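CrRbcX-IIa (Chlamydomonas reinhardtii, PDB 5BS1) acts as a dimeric Rubisco-assembly chaperone of the RbcX family, probably by binding the large subunit of the enzyme as it assembles. Local coordinates at the interface of chains A and B. Coordinates in Å, arbitrary orientation; residue numbers count along the deposited sequence, not the author numbering. Chains: chain A/B, CrRbcX-IIa.

Contact 1: the interface of chains A and B. Residues chain A 13-14, 103; chain B 93, 96-98.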
# COMPACT_ATOMS: atom_id res chain seq x y z
N PRO A 13 -0.88 -4.05 -10.63
CA PRO A 13 -0.50 -3.98 -9.21
C PRO A 13 0.29 -2.70 -8.90
O PRO A 13 0.14 -2.10 -7.85
CB PRO A 13 0.34 -5.24 -9.02
CG PRO A 13 -0.26 -6.20 -9.99
CD PRO A 13 -0.50 -5.36 -11.21
N GLU A 14 1.13 -2.27 -9.84
CA GLU A 14 1.91 -1.06 -9.70
C GLU A 14 1.02 0.19 -9.56
O GLU A 14 1.26 1.06 -8.70
CB GLU A 14 2.87 -0.89 -10.88
CG GLU A 14 4.04 -1.86 -10.88
CD GLU A 14 3.79 -3.15 -11.62
OE1 GLU A 14 2.64 -3.46 -11.97
OE2 GLU A 14 4.77 -3.90 -11.84
N MSE A 103 10.71 -0.68 -0.50
CA MSE A 103 10.74 -1.86 -1.39
C MSE A 103 11.73 -2.89 -0.87
O MSE A 103 11.45 -4.08 -0.90
CB MSE A 103 11.02 -1.48 -2.82
CG MSE A 103 11.02 -2.68 -3.78
SE MSE A 103 9.25 -3.54 -3.89
CE MSE A 103 9.73 -5.10 -4.99
N TYR B 93 8.16 -12.61 -7.94
CA TYR B 93 7.49 -11.38 -8.34
C TYR B 93 8.27 -10.16 -7.87
O TYR B 93 8.12 -9.08 -8.44
CB TYR B 93 6.04 -11.36 -7.85
CG TYR B 93 5.25 -10.20 -8.38
CD1 TYR B 93 4.71 -9.26 -7.51
CD2 TYR B 93 5.01 -10.07 -9.73
CE1 TYR B 93 3.99 -8.19 -8.00
CE2 TYR B 93 4.27 -9.01 -10.24
CZ TYR B 93 3.76 -8.07 -9.37
OH TYR B 93 3.03 -7.00 -9.87
N GLU B 96 9.93 -8.71 -10.73
CA GLU B 96 9.05 -8.30 -11.81
C GLU B 96 8.28 -7.01 -11.52
O GLU B 96 7.96 -6.25 -12.45
CB GLU B 96 8.01 -9.40 -12.02
CG GLU B 96 8.61 -10.74 -12.36
CD GLU B 96 9.24 -10.72 -13.73
OE1 GLU B 96 8.55 -10.28 -14.68
OE2 GLU B 96 10.41 -11.13 -13.84
N PHE B 97 7.96 -6.80 -10.25
CA PHE B 97 7.16 -5.62 -9.80
C PHE B 97 7.91 -4.32 -10.07
O PHE B 97 9.02 -4.13 -9.58
CB PHE B 97 6.84 -5.75 -8.31
CG PHE B 97 6.02 -4.64 -7.74
CD1 PHE B 97 4.67 -4.55 -8.03
CD2 PHE B 97 6.57 -3.75 -6.85
CE1 PHE B 97 3.91 -3.53 -7.50
CE2 PHE B 97 5.81 -2.74 -6.29
CZ PHE B 97 4.48 -2.63 -6.63
N GLU B 98 7.29 -3.42 -10.82
CA GLU B 98 7.99 -2.20 -11.24
C GLU B 98 7.76 -1.08 -10.22
O GLU B 98 6.97 -0.16 -10.41
CB GLU B 98 7.57 -1.79 -12.65
CG GLU B 98 8.01 -2.78 -13.75
CD GLU B 98 9.49 -2.80 -14.06
OE1 GLU B 98 10.22 -1.88 -13.66
OE2 GLU B 98 9.93 -3.76 -14.74
O HOH W 1 3.01 -6.40 -12.46
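A:Glu14, in the first turn of helix 13-38, runs past the CD1/CE1 rim of the B:Phe97 ring, on one side of its plane, to the backbone of the loop that carries it. Its carboxylate lies nearly parallel to the ring but beyond its rim, the two planes 11° apart; CG of A:Glu14 packs on CE1 of B:Phe97 at 3.8 Å. The bend at chi2 turns the carboxylate toward the backbone N of B:Glu98, from which OE2 accepts a nearly straight hydrogen bond of 2.8 Å, using the lone pair that faces away from OE1. OE1 meets water 1 at 3.0 Å. This water sits at the edge of the B:Tyr93 ring, in its plane, and contacts the phenol OH at 2.7 Å, so that tyrosine and glutamate are joined through solvent although their planes stand 63° apart. The same phenol oxygen approaches the pyrrolidine of A:Pro13, 3.3 Å from CB, and lies in plane at the edge of the B:Phe97 ring. At the CD2 edge of that ring, selenomethionine A:Met103 sets its terminal CE 3.9 Å from CD2; CG anti to the backbone N (chi1 -178°) brings selenium and methyl there, a little to the side of the ring plane away from A:Glu14. The patch thus ties the start of helix 13-38 to the partner's loop between helices 80-93 and 99-121, and probably helps to fix that loop in the dimer.

Contact 2: the interface of chains A and B. Residues chain A 22, 90-91, 94; chain B 106-107, 110-111.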
# COMPACT_ATOMS: atom_id res chain seq x y z
N ARG A 22 -0.76 7.20 -2.60
CA ARG A 22 -1.28 8.56 -2.64
C ARG A 22 -2.23 8.80 -1.48
O ARG A 22 -2.20 9.87 -0.86
CB ARG A 22 -1.96 8.83 -3.99
CG ARG A 22 -0.94 8.98 -5.14
CD ARG A 22 -1.45 9.80 -6.31
NE ARG A 22 -1.87 11.07 -5.76
CZ ARG A 22 -3.07 11.63 -5.83
NH1 ARG A 22 -3.29 12.70 -5.08
NH2 ARG A 22 -4.00 11.18 -6.68
N ARG A 90 1.44 16.97 1.44
CA ARG A 90 1.43 15.65 0.81
C ARG A 90 2.34 15.61 -0.43
O ARG A 90 2.92 14.57 -0.72
CB ARG A 90 0.02 15.15 0.49
CG ARG A 90 -0.63 15.77 -0.74
CD ARG A 90 -2.02 15.23 -0.95
NE ARG A 90 -2.65 15.79 -2.13
CZ ARG A 90 -3.77 15.32 -2.69
NH1 ARG A 90 -4.40 14.28 -2.19
NH2 ARG A 90 -4.28 15.92 -3.77
N GLU A 91 2.51 16.75 -1.10
CA GLU A 91 3.42 16.85 -2.24
C GLU A 91 4.87 16.87 -1.74
O GLU A 91 5.74 16.16 -2.30
CB GLU A 91 3.08 18.09 -3.07
CG GLU A 91 3.93 18.21 -4.33
CD GLU A 91 3.38 19.19 -5.37
OE1 GLU A 91 2.18 19.56 -5.38
OE2 GLU A 91 4.18 19.57 -6.27
N LEU A 94 6.41 13.45 -0.85
CA LEU A 94 6.94 12.62 -1.92
C LEU A 94 8.45 12.51 -1.88
O LEU A 94 9.00 11.46 -2.24
CB LEU A 94 6.53 13.13 -3.30
CG LEU A 94 5.04 13.18 -3.58
CD1 LEU A 94 4.76 13.94 -4.86
CD2 LEU A 94 4.50 11.76 -3.62
N ALA B 106 2.77 7.66 -8.40
CA ALA B 106 2.31 8.25 -7.14
C ALA B 106 2.72 9.72 -7.10
O ALA B 106 1.92 10.58 -6.66
CB ALA B 106 2.86 7.51 -5.93
N SER B 107 3.94 10.00 -7.54
CA SER B 107 4.50 11.36 -7.53
C SER B 107 3.81 12.26 -8.57
O SER B 107 3.25 13.33 -8.24
CB SER B 107 6.00 11.27 -7.77
OG SER B 107 6.56 10.49 -6.72
N THR B 110 0.12 12.92 -7.77
CA THR B 110 -0.07 13.84 -6.67
C THR B 110 0.04 15.26 -7.21
O THR B 110 -0.79 16.10 -6.88
CB THR B 110 1.00 13.60 -5.57
OG1 THR B 110 0.76 12.33 -4.98
CG2 THR B 110 0.87 14.67 -4.49
N ARG B 111 1.07 15.53 -8.00
CA ARG B 111 1.29 16.87 -8.58
C ARG B 111 0.10 17.25 -9.46
O ARG B 111 -0.45 18.35 -9.34
CB ARG B 111 2.60 16.93 -9.34
CG ARG B 111 3.83 16.84 -8.43
CD ARG B 111 5.10 17.24 -9.18
NE ARG B 111 5.02 18.64 -9.62
CZ ARG B 111 6.00 19.34 -10.21
NH1 ARG B 111 7.18 18.78 -10.51
NH2 ARG B 111 5.78 20.60 -10.56
O HOH W 2 1.21 12.49 -2.25
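A:Leu94 points its CD1 methyl into the surface of helix 99-121 of chain B, touching CA of B:Ser107 at 3.7 Å and CB of B:Thr110 at 3.8 Å. Its other methyl, CD2, lies over the serine near OG. The threonine methyl CG2 completes this apolar centre, packing at 4.0 Å on CA of A:Glu91, one turn before the leucine on helix 80-96. With CG2 anti to the backbone N, B:Thr110 turns OG1 the other way (chi1 -67°), back along its own helix, where the hydroxyl donates a 2.7 Å hydrogen bond to the carbonyl O of B:Ala106. OG1 in turn accepts from NE of A:Arg22 at 3.0 Å, the hydroxyl lying 21° out of the guanidinium plane, and also meets water 2, which leads to the backbone O of A:Arg90. The hydroxyl is thus gripped by the carbonyl, the guanidinium and the water, which probably fix its rotation. The bend of A:Arg22 at chi3 brings NE alongside the threonine, while its CG and CD rest on B:Ala106. On the far flank, A:Glu91 and B:Arg111 meet with carboxylate and guanidinium planes 34° apart; the salt bridge is long, 3.6 Å from OE2 to NE, and the carboxylate also packs on CG of the arginine. Together the apolar centre and its polar borders dock the C-terminal helix of one subunit against helices 13-38 and 80-96 of the other, probably helping to set how the two subunits align.

The centres of contact 1 and contact 2 lie about 19 Å apart, and the two-fold axis gives each a twin with the chains exchanged. Helix 13-38 of chain A enters both, with its first turn in contact 1 and a position two turns or so further on in contact 2. On chain B, contact 1 uses the end of helix 80-93 and the loop after it, whereas contact 2 uses the helix 99-121 that follows this loop. The partner's segment is thus held before and along its last helix, which suggests that the contacts jointly fix the course of that helix across the dimer.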